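Local coordinates for putative polysaccharide deacetylase (Bdellovibrio bacteriovorus HD100, PDB 5JP6), which probably hydrolyses acetamide C-N bonds of peptidoglycan sugars, as a zinc-containing carbohydrate esterase family 4 deacetylase of a predatory bacterium, at residues A198-T203 with D220-G225; L269-P274 with A369-K374. The protein carries 1 engineered substitution. One frame throughout, in Å; residues are numbered along the deposited sequence.

Contact 1: residues A198-T203 with D220-G225; sequences AMFFAT and DGHVIG
The carbonyl oxygen of Phe200 takes a hydrogen bond from Gly225 N, 2.8 Å from Phe200 O, and a weaker C-H...O contact from Ile224 CA. One residue pair back, Phe200 N donates to Val223 O over 2.8 Å with the hydrogen close to straight (166°). Val223 N in turn donates to Ala198 O, and at the far end Ala202 N to Gly225 O. These four backbone bonds pair strands 199-202 and 223-227 in parallel. The chain between them is almost all helix, so the unit is a beta-alpha-beta crossover within the NodB homology fold. Gly221 ends helix 211-219 in a Schellman motif; its positive phi suits a residue without a side chain, since a CB would press against the carbonyl oxygen of Asp220.

His222 extends the pairing beyond the strand through its ring. ND1 accepts Ala198 N at 3.0 Å, the donor tilted 20° from the ring plane, which is consistent with an unprotonated ND1. Phe200 turns its edge to one imidazole face, an edge-to-face pair with CE1 3.7 Å from His222 CG, while Asp220 O lies over the other face. Phe200 lies on the sheet face it shares with Ile224. On the face of Met199 and Val223 the side chains run side by side, and the flexible thioether, bent at chi3 (79°), brings Met199 CE to 3.9 Å from Val223 CG1. Phe201 is on this face too; its side chain touches that of Asp176, stands about 7 Å (nearest atoms) from the bound zinc ion, and makes a cation-pi contact with Arg277. Gly225 has no side chain to add on this face, where a CB would come within 3.8 Å of Phe201 CD2.

Contact 2: residues L269-P274 with A369-K374; sequences LGWVDP and AKYNSK
Val272 N and Lys370 O form the one direct hydrogen bond between the two segments, 2.9 Å long and nearly straight (166°). Val272 O is satisfied differently: a water donates to it at 2.8 Å and gives its second hydrogen to Ala369 O, while Lys370 CA supplies a C-H...O contact. Ala369 O also accepts Asn372 N, the bond of a short 3-10 turn, so this carbonyl has both a turn partner and a bridging water. The turn belongs to the chain that follows strand 358-364, and it lies against the loop leading from helix 251-269 into strand 275-277 of the deacetylase sheet.

The ammonium of Lys370 has two partners, the indole face of Trp271 and a water. The lysine chain bends at chi3 (-61°), which lays CE over one face of the indole. Lys370 NZ then stands 3.7 Å from the centroid of the six-membered ring of Trp271, almost on the ring normal, in a cation-pi contact. A lysine suits this place because its methylenes and its charge can both use the aromatic face. Leu269 CD1 touches the opposite face near its rim. The water that Lys370 NZ donates to, 2.9 Å away, lies near Asp273 OD2. The carboxylate's firmer partner is Ile224 N, bound to OD2; Asp273 OD1 remains 4.4 Å from Lys370 NZ, beyond a salt bridge, though the charges probably attract. Apolar contacts complete the interface: Tyr371 sets CD1 against Trp271 CB, Pro274 CG meets Ala369 CB, and Val272 CG1 touches Ser373 CB, whose hydroxyl bonds to Leu375 N.

Followed from the N terminus, the chain passes through strand 170-176 and helix 183-193 before contact 1 closes a short loop of helices 204-209 and 211-219, joining neighbouring parallel strands. Helix 251-269 follows, and only then does contact 2 open, at the turn into strand 275-277. It closes 95 residues later, after strand 358-364, and the two loops stand in series without crossing. They meet through strand 223-227 all the same: Asp273 N probably bonds to Ile224 O at 2.9 Å, and Ile224 CD1 packs on Leu269 CD1. Contact 1 thus binds strands within the sheet, and contact 2 brings the C-terminal tail against the approach to the next strand.

Contact 1: residues A198-T203 with D220-G225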
ATOM      1  N   ALA A 198      12.564  -3.625   3.821  1.00 18.44           N
ATOM      2  CA  ALA A 198      11.162  -3.514   4.235  1.00 17.82           C
ATOM      3  C   ALA A 198      10.407  -4.807   3.987  1.00 17.88           C
ATOM      4  O   ALA A 198      10.888  -5.699   3.305  1.00 18.53           O
ATOM      5  CB  ALA A 198      10.493  -2.359   3.476  1.00 18.95           C
ATOM      6  N   MET A 199       9.203  -4.876   4.567  1.00 17.71           N
ATOM      7  CA  MET A 199       8.340  -6.008   4.415  1.00 17.38           C
ATOM      8  C   MET A 199       7.166  -5.536   3.479  1.00 16.05           C
ATOM      9  O   MET A 199       6.517  -4.511   3.759  1.00 18.26           O
ATOM     10  CB  MET A 199       7.821  -6.547   5.758  1.00 17.70           C
ATOM     11  CG  MET A 199       8.870  -6.851   6.782  1.00 20.42           C
ATOM     12  SD  MET A 199       8.145  -7.409   8.305  1.00 21.30           S
ATOM     13  CE  MET A 199       7.784  -9.113   7.883  1.00 21.89           C
ATOM     14  N   PHE A 200       6.868  -6.297   2.427  1.00 17.19           N
ATOM     15  CA  PHE A 200       5.752  -6.008   1.545  1.00 16.46           C
ATOM     16  C   PHE A 200       4.694  -7.083   1.664  1.00 18.44           C
ATOM     17  O   PHE A 200       4.978  -8.265   1.487  1.00 19.73           O
ATOM     18  CB  PHE A 200       6.221  -5.887   0.088  1.00 17.10           C
ATOM     19  CG  PHE A 200       7.105  -4.702  -0.174  1.00 16.66           C
ATOM     20  CD1 PHE A 200       8.416  -4.689   0.234  1.00 18.54           C
ATOM     21  CD2 PHE A 200       6.589  -3.559  -0.800  1.00 18.64           C
ATOM     22  CE1 PHE A 200       9.227  -3.567   0.028  1.00 18.69           C
ATOM     23  CE2 PHE A 200       7.388  -2.454  -1.012  1.00 19.53           C
ATOM     24  CZ  PHE A 200       8.705  -2.451  -0.591  1.00 19.06           C
ATOM     25  N   PHE A 201       3.482  -6.655   1.999  1.00 17.58           N
ATOM     26  CA  PHE A 201       2.333  -7.540   2.084  1.00 17.17           C
ATOM     27  C   PHE A 201       1.488  -7.282   0.836  1.00 18.08           C
ATOM     28  O   PHE A 201       0.613  -6.430   0.792  1.00 18.50           O
ATOM     29  CB  PHE A 201       1.560  -7.333   3.388  1.00 17.83           C
ATOM     30  CG  PHE A 201       2.362  -7.675   4.608  1.00 17.22           C
ATOM     31  CD1 PHE A 201       3.162  -6.716   5.206  1.00 18.40           C
ATOM     32  CD2 PHE A 201       2.333  -8.942   5.158  1.00 17.85           C
ATOM     33  CE1 PHE A 201       3.931  -7.019   6.314  1.00 19.80           C
ATOM     34  CE2 PHE A 201       3.094  -9.249   6.280  1.00 18.20           C
ATOM     35  CZ  PHE A 201       3.899  -8.292   6.852  1.00 19.44           C
ATOM     36  N   ALA A 202       1.818  -8.037  -0.201  1.00 18.31           N
ATOM     37  CA  ALA A 202       1.270  -7.825  -1.523  1.00 19.65           C
ATOM     38  C   ALA A 202      -0.122  -8.403  -1.628  1.00 19.44           C
ATOM     39  O   ALA A 202      -0.437  -9.365  -0.942  1.00 21.35           O
ATOM     40  CB  ALA A 202       2.188  -8.480  -2.552  1.00 20.14           C
ATOM     41  N   THR A 203      -0.953  -7.839  -2.504  1.00 20.05           N
ATOM     42  CA  THR A 203      -2.236  -8.442  -2.721  0.50 20.33           C
ATOM     43  C   THR A 203      -2.269  -9.108  -4.098  1.00 21.32           C
ATOM     44  O   THR A 203      -1.566  -8.676  -5.041  1.00 23.65           O
ATOM     45  CB  THR A 203      -3.312  -7.365  -2.549  0.50 21.68           C
ATOM     46  OG1 THR A 203      -4.524  -7.958  -2.088  0.50 23.75           O
ATOM     47  CG2 THR A 203      -3.402  -6.528  -3.865  0.50 17.15           C
ATOM     48  N   ASP A 220      15.625  -6.656  -4.646  1.00 21.33           N
ATOM     49  CA  ASP A 220      16.185  -5.657  -3.751  1.00 23.18           C
ATOM     50  C   ASP A 220      16.294  -6.171  -2.309  1.00 22.76           C
ATOM     51  O   ASP A 220      16.687  -5.416  -1.434  1.00 24.95           O
ATOM     52  CB  ASP A 220      15.441  -4.306  -3.826  1.00 22.90           C
ATOM     53  CG  ASP A 220      15.879  -3.429  -5.016  1.00 25.46           C
ATOM     54  OD1 ASP A 220      16.691  -3.900  -5.880  1.00 27.73           O
ATOM     55  OD2 ASP A 220      15.363  -2.285  -5.085  1.00 28.48           O
ATOM     56  N   GLY A 221      15.967  -7.447  -2.062  1.00 21.37           N
ATOM     57  CA  GLY A 221      16.226  -8.086  -0.759  1.00 21.33           C
ATOM     58  C   GLY A 221      15.134  -7.944   0.283  1.00 19.94           C
ATOM     59  O   GLY A 221      15.316  -8.320   1.432  1.00 23.20           O
ATOM     60  N   HIS A 222      13.967  -7.470  -0.136  1.00 20.49           N
ATOM     61  CA  HIS A 222      12.891  -7.245   0.808  1.00 19.18           C
ATOM     62  C   HIS A 222      12.134  -8.542   1.106  1.00 19.85           C
ATOM     63  O   HIS A 222      12.195  -9.515   0.352  1.00 20.67           O
ATOM     64  CB  HIS A 222      11.952  -6.181   0.260  1.00 18.59           C
ATOM     65  CG  HIS A 222      12.639  -4.899  -0.058  1.00 18.11           C
ATOM     66  ND1 HIS A 222      13.208  -4.095   0.897  1.00 20.08           N
ATOM     67  CD2 HIS A 222      12.883  -4.311  -1.249  1.00 19.89           C
ATOM     68  CE1 HIS A 222      13.759  -3.045   0.306  1.00 20.62           C
ATOM     69  NE2 HIS A 222      13.560  -3.152  -0.995  1.00 20.31           N
ATOM     70  N   VAL A 223      11.430  -8.525   2.219  1.00 17.83           N
ATOM     71  CA  VAL A 223      10.496  -9.598   2.581  1.00 18.00           C
ATOM     72  C   VAL A 223       9.194  -9.363   1.827  1.00 18.00           C
ATOM     73  O   VAL A 223       8.717  -8.231   1.729  1.00 18.39           O
ATOM     74  CB  VAL A 223      10.316  -9.709   4.108  1.00 18.98           C
ATOM     75  CG1 VAL A 223       9.055 -10.462   4.449  1.00 20.20           C
ATOM     76  CG2 VAL A 223      11.545 -10.346   4.715  1.00 19.21           C
ATOM     77  N   ILE A 224       8.632 -10.435   1.272  1.00 17.74           N
ATOM     78  CA  ILE A 224       7.377 -10.372   0.542  1.00 17.15           C
ATOM     79  C   ILE A 224       6.434 -11.478   1.002  1.00 17.59           C
ATOM     80  O   ILE A 224       6.696 -12.644   0.770  1.00 18.74           O
ATOM     81  CB  ILE A 224       7.572 -10.450  -0.969  1.00 18.26           C
ATOM     82  CG1 ILE A 224       8.622  -9.457  -1.447  1.00 19.36           C
ATOM     83  CG2 ILE A 224       6.232 -10.236  -1.689  1.00 18.86           C
ATOM     84  CD1 ILE A 224       8.956  -9.628  -2.924  1.00 19.93           C
ATOM     85  N   GLY A 225       5.348 -11.050   1.661  1.00 17.16           N
ATOM     86  CA  GLY A 225       4.226 -11.904   1.996  1.00 17.08           C
ATOM     87  C   GLY A 225       2.977 -11.398   1.320  1.00 17.41           C
ATOM     88  O   GLY A 225       3.032 -10.830   0.231  1.00 19.08           O
TER

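Contact 2: residues L269-P274 with A369-K374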
ATOM      1  N   LEU A 269       7.445 -15.591  -8.102  1.00 20.55           N
ATOM      2  CA  LEU A 269       8.798 -15.621  -7.567  1.00 20.76           C
ATOM      3  C   LEU A 269       9.386 -17.008  -7.325  1.00 21.91           C
ATOM      4  O   LEU A 269      10.617 -17.139  -7.273  1.00 23.16           O
ATOM      5  CB  LEU A 269       8.843 -14.894  -6.222  1.00 19.41           C
ATOM      6  CG  LEU A 269       8.426 -13.433  -6.222  1.00 20.43           C
ATOM      7  CD1 LEU A 269       8.453 -12.896  -4.810  1.00 19.70           C
ATOM      8  CD2 LEU A 269       9.317 -12.598  -7.135  1.00 21.95           C
ATOM      9  N   GLY A 270       8.527 -18.018  -7.155  1.00 20.35           N
ATOM     10  CA  GLY A 270       8.983 -19.311  -6.718  1.00 22.57           C
ATOM     11  C   GLY A 270       9.157 -19.411  -5.214  1.00 20.80           C
ATOM     12  O   GLY A 270       9.623 -20.415  -4.681  1.00 23.50           O
ATOM     13  N   TRP A 271       8.735 -18.366  -4.514  1.00 20.00           N
ATOM     14  CA  TRP A 271       8.723 -18.350  -3.069  1.00 19.79           C
ATOM     15  C   TRP A 271       7.768 -17.253  -2.605  1.00 18.60           C
ATOM     16  O   TRP A 271       7.351 -16.408  -3.384  1.00 20.07           O
ATOM     17  CB  TRP A 271      10.118 -18.124  -2.506  1.00 21.67           C
ATOM     18  CG  TRP A 271      10.816 -16.875  -3.001  1.00 22.33           C
ATOM     19  CD1 TRP A 271      11.744 -16.798  -3.986  1.00 23.90           C
ATOM     20  CD2 TRP A 271      10.702 -15.562  -2.462  1.00 21.01           C
ATOM     21  NE1 TRP A 271      12.216 -15.505  -4.131  1.00 23.42           N
ATOM     22  CE2 TRP A 271      11.587 -14.718  -3.191  1.00 22.70           C
ATOM     23  CE3 TRP A 271       9.960 -15.010  -1.412  1.00 22.31           C
ATOM     24  CZ2 TRP A 271      11.757 -13.355  -2.880  1.00 23.00           C
ATOM     25  CZ3 TRP A 271      10.089 -13.665  -1.131  1.00 22.52           C
ATOM     26  CH2 TRP A 271      10.973 -12.839  -1.871  1.00 22.62           C
ATOM     27  N   VAL A 272       7.432 -17.326  -1.318  1.00 18.09           N
ATOM     28  CA  VAL A 272       6.645 -16.338  -0.634  1.00 18.43           C
ATOM     29  C   VAL A 272       6.994 -16.443   0.837  1.00 18.65           C
ATOM     30  O   VAL A 272       6.969 -17.537   1.411  1.00 19.14           O
ATOM     31  CB  VAL A 272       5.131 -16.478  -0.875  1.00 19.31           C
ATOM     32  CG1 VAL A 272       4.586 -17.876  -0.539  1.00 19.65           C
ATOM     33  CG2 VAL A 272       4.395 -15.370  -0.124  1.00 20.04           C
ATOM     34  N   ASP A 273       7.383 -15.328   1.456  1.00 17.87           N
ATOM     35  CA  ASP A 273       7.748 -15.393   2.864  1.00 18.19           C
ATOM     36  C   ASP A 273       6.541 -15.746   3.721  1.00 18.04           C
ATOM     37  O   ASP A 273       5.387 -15.396   3.382  1.00 19.30           O
ATOM     38  CB  ASP A 273       8.336 -14.049   3.319  1.00 18.62           C
ATOM     39  CG  ASP A 273       9.752 -13.855   2.818  1.00 20.21           C
ATOM     40  OD1 ASP A 273      10.628 -14.714   3.176  1.00 23.25           O
ATOM     41  OD2 ASP A 273      10.013 -12.869   2.111  1.00 19.82           O
ATOM     42  N   PRO A 274       6.810 -16.386   4.874  1.00 18.84           N
ATOM     43  CA  PRO A 274       5.703 -16.874   5.737  1.00 18.86           C
ATOM     44  C   PRO A 274       5.172 -15.762   6.621  1.00 19.32           C
ATOM     45  O   PRO A 274       5.201 -15.876   7.839  1.00 19.77           O
ATOM     46  CB  PRO A 274       6.364 -18.003   6.528  1.00 21.17           C
ATOM     47  CG  PRO A 274       7.801 -17.553   6.632  1.00 19.87           C
ATOM     48  CD  PRO A 274       8.097 -16.977   5.275  1.00 19.91           C
ATOM     49  N   ALA A 369      11.707 -21.663   4.647  1.00 21.50           N
ATOM     50  CA  ALA A 369      10.263 -21.493   4.927  1.00 21.16           C
ATOM     51  C   ALA A 369       9.585 -20.897   3.661  1.00 20.63           C
ATOM     52  O   ALA A 369       8.495 -21.295   3.266  1.00 21.66           O
ATOM     53  CB  ALA A 369      10.025 -20.644   6.175  1.00 24.00           C
ATOM     54  N   LYS A 370      10.268 -19.944   3.025  1.00 20.29           N
ATOM     55  CA  LYS A 370       9.697 -19.180   1.897  1.00 20.02           C
ATOM     56  C   LYS A 370       9.437 -20.084   0.683  1.00 19.65           C
ATOM     57  O   LYS A 370       8.608 -19.758  -0.158  1.00 20.22           O
ATOM     58  CB  LYS A 370      10.583 -17.992   1.534  1.00 20.90           C
ATOM     59  CG  LYS A 370      11.947 -18.358   0.977  1.00 22.42           C
ATOM     60  CD  LYS A 370      12.983 -17.238   0.995  1.00 34.67           C
ATOM     61  CE  LYS A 370      12.603 -16.081   0.197  1.00 37.07           C
ATOM     62  NZ  LYS A 370      13.658 -15.037   0.040  1.00 36.35           N
ATOM     63  N   TYR A 371      10.141 -21.216   0.619  1.00 20.69           N
ATOM     64  CA  TYR A 371       9.969 -22.148  -0.495  1.00 20.47           C
ATOM     65  C   TYR A 371       8.956 -23.234  -0.229  1.00 23.01           C
ATOM     66  O   TYR A 371       8.632 -23.998  -1.155  1.00 23.87           O
ATOM     67  CB  TYR A 371      11.303 -22.792  -0.842  1.00 21.55           C
ATOM     68  CG  TYR A 371      12.358 -21.792  -1.300  1.00 23.18           C
ATOM     69  CD1 TYR A 371      12.309 -21.247  -2.576  1.00 23.86           C
ATOM     70  CD2 TYR A 371      13.354 -21.384  -0.450  1.00 26.84           C
ATOM     71  CE1 TYR A 371      13.260 -20.361  -2.991  1.00 27.48           C
ATOM     72  CE2 TYR A 371      14.295 -20.484  -0.851  1.00 28.75           C
ATOM     73  CZ  TYR A 371      14.237 -19.955  -2.125  1.00 28.27           C
ATOM     74  OH  TYR A 371      15.188 -19.058  -2.579  1.00 32.64           O
ATOM     75  N   ASN A 372       8.473 -23.316   1.010  1.00 21.96           N
ATOM     76  CA  ASN A 372       7.663 -24.439   1.440  1.00 21.44           C
ATOM     77  C   ASN A 372       6.392 -23.973   2.179  1.00 22.16           C
ATOM     78  O   ASN A 372       5.965 -24.599   3.152  1.00 24.18           O
ATOM     79  CB  ASN A 372       8.525 -25.340   2.323  1.00 23.17           C
ATOM     80  CG  ASN A 372       9.637 -25.993   1.542  1.00 25.76           C
ATOM     81  OD1 ASN A 372       9.402 -26.884   0.726  1.00 28.15           O
ATOM     82  ND2 ASN A 372      10.858 -25.507   1.754  1.00 23.94           N
ATOM     83  N   SER A 373       5.795 -22.893   1.679  1.00 19.44           N
ATOM     84  CA  SER A 373       4.611 -22.350   2.321  1.00 20.14           C
ATOM     85  C   SER A 373       3.472 -23.384   2.354  1.00 19.88           C
ATOM     86  O   SER A 373       3.110 -23.971   1.334  1.00 21.18           O
ATOM     87  CB  SER A 373       4.079 -21.145   1.565  1.00 20.23           C
ATOM     88  OG  SER A 373       2.874 -20.674   2.159  1.00 21.82           O
ATOM     89  N   LYS A 374       2.876 -23.521   3.540  1.00 21.05           N
ATOM     90  CA  LYS A 374       1.681 -24.360   3.703  1.00 22.37           C
ATOM     91  C   LYS A 374       0.400 -23.741   3.113  1.00 20.70           C
ATOM     92  O   LYS A 374      -0.658 -24.379   3.141  1.00 24.33           O
ATOM     93  CB  LYS A 374       1.503 -24.739   5.167  1.00 21.72           C
ATOM     94  CG  LYS A 374       2.626 -25.619   5.687  1.00 22.63           C
ATOM     95  CD  LYS A 374       2.501 -25.852   7.191  1.00 24.42           C
ATOM     96  CE  LYS A 374       3.533 -26.786   7.700  1.00 27.54           C
ATOM     97  NZ  LYS A 374       3.445 -26.915   9.155  1.00 30.93           N
TER
HETATM   98  O   HOH W   1       6.271 -19.347   3.383  1.00 24.59           O
HETATM   99  O   HOH W   2      12.567 -12.576   1.201  1.00 26.28           O